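Local coordinates for peptidoglycan-binding domain 1 (Burkholderia, PDB 5NM7), which is a modular phage endolysin that probably binds bacterial peptidoglycan and cleaves its glycan strands with a lysozyme-like N-acetylmuramidase domain, at residues 117-123 / 143-149; 187-193 / 212-217. One frame throughout, in Å; residues are numbered along the deposited sequence.

Both interactions belong to the N-acetylmuramidase domain, the lysozyme-like part of the endolysin, and interaction 1 closes along the chain before interaction 2 opens. Their centres lie 22 Å apart and their nearest atoms about 8 Å, so they do not touch. The small antiparallel sheet relates them. Its outer strand 115-117 runs into the first segment of interaction 1, and its other outer strand, 183-184, precedes loop 187-193 of interaction 2 and also touches E118 and I121. Next to one outer strand, loop 143-149 is thus fastened to the start of helix 119-128; after the other, loop 187-193 is fastened to helix 207-219, whose E212 reaches a bound glycine. Different helices of one domain are joined to loops around the same sheet.

Interaction 1 (117-123 / 143-149); sequences YERHIMY and LVNSKRG
R119 lays its guanidinium between N145 ND2, 3.9 Å above the centre of one face, and G149 O on the opposite face, while K147 O and R148 O lie at its edge. The H120 ring takes R148 CB over one face in a CH-pi contact and I121 CG1 over the other; its edge meets E118 OE1 and a water. The Y117 ring has L143 O in plane at its edge. Loop 143-149 packs against the N-terminal end of helix 119-128 in the N-acetylmuramidase domain, with E118 at the N-cap position and an Asx turn at N145, whose OD1 accepts from K147 N. With CG set between backbone N and carbonyl carbon (chi1 64°) and the chain extended to NE, R119 reaches the loop carbonyls. NE donates to K147 O at 2.8 Å (152° at the hydrogen), and NH2 to R148 O at 3.1 Å, from above that carbonyl's plane. N145 ND2 is hydrogen-bonded to P141 O, just before the segment. One water joins Y117 O, R119 N and G149 O; a second links E118 OE1, H120 ND1 and G149 N. V144 CG1 meets the edge of the Y123 ring. Separately, Y117 OH donates to L143 O at 2.5 Å.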
# COMPACT_ATOMS: atom_id res chain seq x y z
N TYR A 117 2.70 8.02 -12.96
CA TYR A 117 2.71 9.39 -13.43
C TYR A 117 1.40 9.72 -14.16
O TYR A 117 0.91 8.89 -14.93
CB TYR A 117 3.94 9.58 -14.33
CG TYR A 117 3.91 10.90 -15.06
CD1 TYR A 117 3.47 10.96 -16.36
CD2 TYR A 117 4.28 12.08 -14.43
CE1 TYR A 117 3.40 12.15 -17.04
CE2 TYR A 117 4.21 13.28 -15.10
CZ TYR A 117 3.78 13.30 -16.41
OH TYR A 117 3.69 14.49 -17.11
N GLU A 118 0.82 10.88 -13.86
CA GLU A 118 -0.52 11.27 -14.30
C GLU A 118 -0.42 12.52 -15.18
O GLU A 118 -0.32 13.65 -14.67
CB GLU A 118 -1.42 11.57 -13.10
CG GLU A 118 -1.62 10.40 -12.13
CD GLU A 118 -2.58 9.34 -12.66
OE1 GLU A 118 -3.05 9.48 -13.79
OE2 GLU A 118 -2.84 8.37 -11.92
N ARG A 119 -0.43 12.29 -16.49
CA ARG A 119 -0.23 13.35 -17.47
C ARG A 119 -1.29 14.43 -17.42
O ARG A 119 -1.01 15.59 -17.75
CB ARG A 119 -0.16 12.77 -18.87
CG ARG A 119 -1.43 12.11 -19.35
CD ARG A 119 -1.23 11.57 -20.73
NE ARG A 119 -2.45 10.99 -21.25
CZ ARG A 119 -2.53 10.19 -22.30
NH1 ARG A 119 -1.44 9.88 -23.02
NH2 ARG A 119 -3.71 9.68 -22.63
N HIS A 120 -2.51 14.05 -17.04
CA HIS A 120 -3.59 15.05 -16.86
C HIS A 120 -3.41 15.93 -15.64
O HIS A 120 -3.81 17.10 -15.66
CB HIS A 120 -4.96 14.37 -16.94
CG HIS A 120 -5.33 13.60 -15.73
ND1 HIS A 120 -4.74 12.41 -15.39
CD2 HIS A 120 -6.25 13.86 -14.76
CE1 HIS A 120 -5.25 11.97 -14.25
NE2 HIS A 120 -6.20 12.82 -13.87
N ILE A 121 -2.77 15.41 -14.59
CA ILE A 121 -2.40 16.23 -13.47
C ILE A 121 -1.19 17.10 -13.81
O ILE A 121 -1.08 18.24 -13.33
CB ILE A 121 -2.12 15.39 -12.19
CG1 ILE A 121 -3.34 14.52 -11.84
CG2 ILE A 121 -1.76 16.27 -11.02
CD1 ILE A 121 -4.64 15.29 -11.62
N MET A 122 -0.24 16.57 -14.59
CA MET A 122 0.89 17.40 -15.05
C MET A 122 0.35 18.62 -15.80
O MET A 122 0.74 19.75 -15.51
CB MET A 122 1.83 16.63 -15.97
CG MET A 122 3.06 17.44 -16.39
SD MET A 122 4.16 17.76 -15.03
CE MET A 122 5.67 18.20 -15.91
N TYR A 123 -0.55 18.37 -16.74
CA TYR A 123 -1.25 19.42 -17.48
C TYR A 123 -1.79 20.50 -16.51
O TYR A 123 -1.54 21.70 -16.67
CB TYR A 123 -2.39 18.81 -18.29
CG TYR A 123 -3.17 19.83 -19.10
CD1 TYR A 123 -2.60 20.44 -20.23
CD2 TYR A 123 -4.45 20.22 -18.71
CE1 TYR A 123 -3.30 21.38 -20.97
CE2 TYR A 123 -5.16 21.16 -19.45
CZ TYR A 123 -4.58 21.74 -20.58
OH TYR A 123 -5.28 22.67 -21.31
N LEU A 143 2.93 12.66 -22.44
CA LEU A 143 3.34 13.14 -21.11
C LEU A 143 2.54 14.27 -20.53
O LEU A 143 2.51 14.47 -19.32
CB LEU A 143 4.78 13.67 -21.17
CG LEU A 143 5.87 12.65 -21.39
CD1 LEU A 143 7.19 13.39 -21.53
CD2 LEU A 143 5.93 11.67 -20.24
N VAL A 144 1.96 15.09 -21.41
CA VAL A 144 1.18 16.23 -20.96
C VAL A 144 -0.07 16.15 -21.78
O VAL A 144 0.01 16.13 -23.01
CB VAL A 144 1.89 17.58 -21.21
CG1 VAL A 144 1.10 18.71 -20.58
CG2 VAL A 144 3.31 17.57 -20.67
N ASN A 145 -1.22 16.07 -21.12
CA ASN A 145 -2.49 15.82 -21.80
C ASN A 145 -3.67 16.03 -20.86
O ASN A 145 -3.64 15.56 -19.74
CB ASN A 145 -2.51 14.39 -22.32
CG ASN A 145 -3.38 14.21 -23.55
OD1 ASN A 145 -4.48 14.74 -23.64
ND2 ASN A 145 -2.88 13.43 -24.52
N SER A 146 -4.72 16.70 -21.32
CA SER A 146 -5.95 16.83 -20.52
C SER A 146 -6.69 15.49 -20.39
O SER A 146 -7.50 15.32 -19.50
CB SER A 146 -6.88 17.90 -21.11
OG SER A 146 -7.40 17.49 -22.37
N LYS A 147 -6.41 14.56 -21.30
CA LYS A 147 -6.89 13.18 -21.23
C LYS A 147 -5.98 12.33 -20.33
O LYS A 147 -4.76 12.34 -20.46
CB LYS A 147 -6.90 12.53 -22.62
CG LYS A 147 -8.26 12.41 -23.27
CD LYS A 147 -8.05 12.30 -24.78
CE LYS A 147 -9.17 11.52 -25.50
NZ LYS A 147 -8.96 10.04 -25.38
N ARG A 148 -6.61 11.58 -19.44
CA ARG A 148 -5.89 10.68 -18.54
C ARG A 148 -5.34 9.50 -19.31
O ARG A 148 -5.83 9.15 -20.40
CB ARG A 148 -6.77 10.30 -17.34
CG ARG A 148 -7.82 9.23 -17.49
CD ARG A 148 -8.45 9.04 -16.12
NE ARG A 148 -9.03 10.31 -15.69
CZ ARG A 148 -9.23 10.72 -14.44
NH1 ARG A 148 -9.78 11.92 -14.23
NH2 ARG A 148 -8.91 9.95 -13.39
N GLY A 149 -4.29 8.91 -18.76
CA GLY A 149 -3.73 7.67 -19.27
C GLY A 149 -2.31 7.79 -19.80
O GLY A 149 -1.59 8.68 -19.40
O HOH W 1 -0.13 9.53 -17.39
O HOH W 2 -3.08 10.36 -16.59

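Interaction 2 (187-193 / 212-217); sequences HWKALGY and EAFVRF. With GLY (glycine), chain E.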
# COMPACT_ATOMS: atom_id res chain seq x y z
N HIS A 187 -0.27 16.77 -3.03
CA HIS A 187 -0.70 16.92 -1.63
C HIS A 187 0.40 17.36 -0.67
O HIS A 187 0.13 17.54 0.51
CB HIS A 187 -1.38 15.62 -1.13
CG HIS A 187 -2.71 15.37 -1.75
ND1 HIS A 187 -3.85 16.07 -1.38
CD2 HIS A 187 -3.09 14.53 -2.73
CE1 HIS A 187 -4.87 15.67 -2.12
NE2 HIS A 187 -4.44 14.72 -2.94
N TRP A 188 1.67 17.46 -1.12
CA TRP A 188 2.80 17.68 -0.17
C TRP A 188 2.56 18.84 0.80
O TRP A 188 2.83 18.73 1.99
CB TRP A 188 4.11 17.85 -0.91
CG TRP A 188 4.19 19.10 -1.69
CD1 TRP A 188 3.97 19.25 -3.00
CD2 TRP A 188 4.59 20.40 -1.20
NE1 TRP A 188 4.16 20.57 -3.37
CE2 TRP A 188 4.55 21.28 -2.27
CE3 TRP A 188 4.96 20.88 0.07
CZ2 TRP A 188 4.86 22.65 -2.13
CZ3 TRP A 188 5.21 22.25 0.22
CH2 TRP A 188 5.19 23.11 -0.90
N LYS A 189 2.00 19.93 0.27
CA LYS A 189 1.78 21.14 1.05
C LYS A 189 0.65 20.96 2.06
O LYS A 189 0.85 21.22 3.25
CB LYS A 189 1.50 22.34 0.15
CG LYS A 189 1.70 23.67 0.89
CD LYS A 189 1.48 24.85 -0.04
CE LYS A 189 1.78 26.14 0.71
NZ LYS A 189 1.67 27.32 -0.17
N ALA A 190 -0.48 20.47 1.59
CA ALA A 190 -1.63 20.12 2.44
C ALA A 190 -1.27 19.17 3.55
O ALA A 190 -1.89 19.23 4.62
CB ALA A 190 -2.74 19.51 1.61
N LEU A 191 -0.31 18.27 3.30
CA LEU A 191 0.09 17.28 4.28
C LEU A 191 1.28 17.69 5.13
O LEU A 191 1.78 16.89 5.92
CB LEU A 191 0.38 15.94 3.57
CG LEU A 191 -0.73 15.37 2.72
CD1 LEU A 191 -0.47 13.95 2.24
CD2 LEU A 191 -2.09 15.49 3.34
N GLY A 192 1.71 18.93 5.02
CA GLY A 192 2.69 19.46 5.92
C GLY A 192 4.12 19.11 5.66
O GLY A 192 4.94 19.20 6.57
N TYR A 193 4.44 18.70 4.43
CA TYR A 193 5.83 18.46 4.06
C TYR A 193 6.48 19.80 3.67
O TYR A 193 5.78 20.72 3.23
CB TYR A 193 5.92 17.48 2.89
CG TYR A 193 5.48 16.09 3.26
CD1 TYR A 193 4.14 15.74 3.25
CD2 TYR A 193 6.39 15.14 3.64
CE1 TYR A 193 3.74 14.47 3.59
CE2 TYR A 193 6.00 13.86 4.03
CZ TYR A 193 4.68 13.51 3.99
OH TYR A 193 4.28 12.26 4.35
N GLU A 212 2.95 6.96 6.41
CA GLU A 212 2.80 8.27 7.07
C GLU A 212 2.12 9.24 6.14
O GLU A 212 1.27 10.02 6.58
CB GLU A 212 4.16 8.80 7.56
CG GLU A 212 4.19 10.24 8.11
CD GLU A 212 3.32 10.47 9.32
OE1 GLU A 212 2.86 9.52 10.01
OE2 GLU A 212 3.03 11.66 9.61
N ALA A 213 2.45 9.20 4.83
CA ALA A 213 1.77 10.01 3.85
C ALA A 213 0.30 9.71 3.79
O ALA A 213 -0.56 10.65 3.78
CB ALA A 213 2.38 9.91 2.49
N PHE A 214 -0.02 8.43 3.80
CA PHE A 214 -1.44 8.02 3.85
C PHE A 214 -2.13 8.55 5.10
O PHE A 214 -3.22 9.10 5.00
CB PHE A 214 -1.58 6.50 3.74
CG PHE A 214 -2.96 5.97 4.09
CD1 PHE A 214 -3.93 5.88 3.12
CD2 PHE A 214 -3.26 5.57 5.37
CE1 PHE A 214 -5.19 5.42 3.42
CE2 PHE A 214 -4.53 5.11 5.68
CZ PHE A 214 -5.48 5.03 4.70
N VAL A 215 -1.49 8.39 6.24
CA VAL A 215 -2.06 8.89 7.51
C VAL A 215 -2.34 10.38 7.40
O VAL A 215 -3.45 10.86 7.72
CB VAL A 215 -1.13 8.59 8.68
CG1 VAL A 215 -1.51 9.36 9.93
CG2 VAL A 215 -1.13 7.09 8.97
N ARG A 216 -1.35 11.14 6.93
CA ARG A 216 -1.55 12.59 6.77
C ARG A 216 -2.67 12.91 5.79
O ARG A 216 -3.43 13.87 6.02
CB ARG A 216 -0.26 13.29 6.39
CG ARG A 216 0.83 13.18 7.45
CD ARG A 216 2.10 13.81 6.89
NE ARG A 216 3.24 13.71 7.80
CZ ARG A 216 4.32 14.49 7.74
NH1 ARG A 216 4.42 15.46 6.84
NH2 ARG A 216 5.33 14.29 8.60
N PHE A 217 -2.75 12.15 4.70
CA PHE A 217 -3.75 12.32 3.67
C PHE A 217 -5.14 12.17 4.24
O PHE A 217 -6.02 13.01 3.99
CB PHE A 217 -3.54 11.32 2.56
CG PHE A 217 -4.53 11.41 1.45
CD1 PHE A 217 -5.54 10.47 1.36
CD2 PHE A 217 -4.44 12.38 0.46
CE1 PHE A 217 -6.43 10.54 0.32
CE2 PHE A 217 -5.33 12.45 -0.59
CZ PHE A 217 -6.36 11.52 -0.66
N GLY E . 2.30 7.02 11.15
CA GLY E . 2.51 5.86 10.22
C GLY E . 3.95 5.42 10.16
O GLY E . 4.74 6.02 10.89
OXT GLY E . 4.37 4.49 9.45
O HOH W 3 7.12 16.56 6.96
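R216 holds CG anti to its carbonyl carbon (chi1 -63°) and runs extended from CG to NE, a shape that carries its guanidinium across the face of Y193. NH1 sits 3.3 Å above the centre of that ring. The contact is cation-pi: R216 CZ stands 4.2 Å from the centroid of the Y193 ring and 22° off its normal. The same NH1 donates to L191 O at 3.1 Å and to a water, while NE donates a nearly straight hydrogen bond to E212 OE2, part of a salt bridge, with OE2 met on its anti side and lying in the guanidinium plane. These bonds fix the rotation of the group. The contact is a loop-to-helix junction of the lysozyme-like domain, in which the type I turn K189-G192 brings L191 against helix 207-219. L191 spreads its two methyls over the helix, CD1 nearing A213 O and CD2 3.6 Å from F217 CA; strand 183-184 adds I183 beside it. F217, its CG anti to backbone N, turns a ring edge to the face of H187, a T-shaped pair with planes at 85°. E212 has its other oxygen, OE1, in a salt bridge with R86 and 2.8 Å from N of the bound glycine, which donates to it.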